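Local coordinates for FG41 Malonate Semialdehyde Decarboxylase (Coryneform bacterium, PDB 4LHP), which is a trimeric member of the tautomerase superfamily, built on the beta-alpha-beta fold of the MIF clan, at residues W114-G117 / A121-V124. Residues are numbered along the deposited sequence; the frame is centred on the assembly and turned at random.
Sequences WSFG and AQYV. With PO4 (phosphate ion), chain M.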
loop_
_atom_site.group_PDB
_atom_site.type_symbol
_atom_site.label_atom_id
_atom_site.label_comp_id
_atom_site.label_asym_id
_atom_site.label_seq_id
_atom_site.Cartn_x
_atom_site.Cartn_y
_atom_site.Cartn_z
ATOM N N TRP A 114 -12.599 -7.496 4.018
ATOM C CA TRP A 114 -12.721 -7.559 2.567
ATOM C C TRP A 114 -14.153 -7.402 2.084
ATOM O O TRP A 114 -15.069 -8.046 2.598
ATOM C CB TRP A 114 -12.176 -8.889 2.047
ATOM C CG TRP A 114 -10.756 -9.155 2.428
ATOM C CD1 TRP A 114 -10.313 -9.755 3.569
ATOM C CD2 TRP A 114 -9.588 -8.837 1.662
ATOM N NE1 TRP A 114 -8.941 -9.827 3.563
ATOM C CE2 TRP A 114 -8.473 -9.272 2.403
ATOM C CE3 TRP A 114 -9.378 -8.225 0.423
ATOM C CZ2 TRP A 114 -7.166 -9.114 1.947
ATOM C CZ3 TRP A 114 -8.079 -8.072 -0.028
ATOM C CH2 TRP A 114 -6.991 -8.514 0.732
ATOM N N SER A 115 -14.331 -6.539 1.091
ATOM C CA SER A 115 -15.557 -6.504 0.310
ATOM C C SER A 115 -15.196 -6.666 -1.160
ATOM O O SER A 115 -14.427 -5.876 -1.712
ATOM C CB SER A 115 -16.317 -5.197 0.526
ATOM O OG SER A 115 -17.420 -5.113 -0.362
ATOM N N PHE A 116 -15.747 -7.699 -1.788
ATOM C CA PHE A 116 -15.450 -7.994 -3.182
ATOM C C PHE A 116 -16.398 -7.249 -4.114
ATOM O O PHE A 116 -16.265 -7.321 -5.337
ATOM C CB PHE A 116 -15.536 -9.500 -3.427
ATOM C CG PHE A 116 -14.478 -10.288 -2.709
ATOM C CD1 PHE A 116 -13.335 -10.702 -3.370
ATOM C CD2 PHE A 116 -14.621 -10.603 -1.370
ATOM C CE1 PHE A 116 -12.359 -11.421 -2.712
ATOM C CE2 PHE A 116 -13.648 -11.323 -0.707
ATOM C CZ PHE A 116 -12.514 -11.730 -1.378
ATOM N N GLY A 117 -17.354 -6.533 -3.531
ATOM C CA GLY A 117 -18.283 -5.735 -4.310
ATOM C C GLY A 117 -19.673 -5.675 -3.708
ATOM O O GLY A 117 -19.974 -6.362 -2.729
ATOM N N ALA A 121 -19.602 -7.896 2.771
ATOM C CA ALA A 121 -18.412 -8.596 3.235
ATOM C C ALA A 121 -18.659 -10.086 3.053
ATOM O O ALA A 121 -19.217 -10.745 3.929
ATOM C CB ALA A 121 -18.137 -8.269 4.689
ATOM N N GLN A 122 -18.243 -10.610 1.905
ATOM C CA GLN A 122 -18.644 -11.949 1.487
ATOM C C GLN A 122 -18.137 -13.062 2.409
ATOM O O GLN A 122 -18.808 -14.081 2.575
ATOM C CB GLN A 122 -18.219 -12.208 0.038
ATOM C CG GLN A 122 -19.072 -11.470 -0.992
ATOM C CD GLN A 122 -18.653 -10.024 -1.182
ATOM O OE1 GLN A 122 -17.692 -9.561 -0.572
ATOM N NE2 GLN A 122 -19.376 -9.302 -2.033
ATOM N N TYR A 123 -16.964 -12.873 3.011
ATOM C CA TYR A 123 -16.433 -13.853 3.956
ATOM C C TYR A 123 -17.278 -13.886 5.228
ATOM O O TYR A 123 -17.399 -14.928 5.873
ATOM C CB TYR A 123 -14.984 -13.532 4.336
ATOM C CG TYR A 123 -13.939 -13.835 3.280
ATOM C CD1 TYR A 123 -13.951 -15.032 2.569
ATOM C CD2 TYR A 123 -12.924 -12.925 3.009
ATOM C CE1 TYR A 123 -12.981 -15.304 1.611
ATOM C CE2 TYR A 123 -11.957 -13.185 2.058
ATOM C CZ TYR A 123 -11.989 -14.372 1.361
ATOM O OH TYR A 123 -11.018 -14.626 0.418
ATOM N N VAL A 124 -17.850 -12.742 5.592
ATOM C CA VAL A 124 -18.639 -12.634 6.816
ATOM C C VAL A 124 -20.038 -13.211 6.619
ATOM O O VAL A 124 -20.526 -13.970 7.455
ATOM C CB VAL A 124 -18.761 -11.167 7.286
ATOM C CG1 VAL A 124 -19.666 -11.068 8.503
ATOM C CG2 VAL A 124 -17.387 -10.587 7.594
HETATM P P PO4 M . -6.851 -14.394 0.492
HETATM O O1 PO4 M . -7.969 -14.514 -0.518
HETATM O O2 PO4 M . -5.528 -14.676 -0.181
HETATM O O3 PO4 M . -6.836 -12.994 1.064
HETATM O O4 PO4 M . -7.068 -15.401 1.598
HETATM O O HOH W 1 -15.721 -10.255 3.876
#
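The amide end of Q122 grips the backbone of F116 and G117, a worked example of how one side chain can tie a short helix to the strand end that precedes it. F116 N gives a nearly straight bond to Q122 OE1 (3.0 Å, 171°), while Q122 NE2 returns a more bent one to G117 O (3.1 Å). The bend at chi2 (82°) folds the glutamine chain back so that both ends of its amide face the turn. Q122 OE1 also lies in the plane of the F116 ring, at its edge, 3.3 Å from F116 CD2, with the ring and amide planes almost perpendicular.

Packing is tight where the rings gather. F116 brings its CE2–CZ edge over a face of Y123, F116 CE2 standing 3.7 Å from Y123 CE2, in an offset edge-to-face pair. Y123 in turn directs its own edge at the five-membered ring of W114, the planes 88° apart but the centroids a looser 5.8 Å. F103 and R61 of a neighbouring subunit meet F116 as well.

Between the W114 carbonyl and the start of the helix the fit is less direct: the two backbones meet through a water, which donates to W114 O (2.6 Å) and accepts from Y123 N. At the far end Y123 OH approaches phosphate O1 (3.2 Å), a weak and unsettled bond; T72 and Q73 also hold this ion, probably from the crystallisation liquor. W114 and S115 form an antiparallel ladder with a strand of the neighbouring subunit, an intersubunit sheet extension of the kind that links subunits in tautomerase-superfamily trimers.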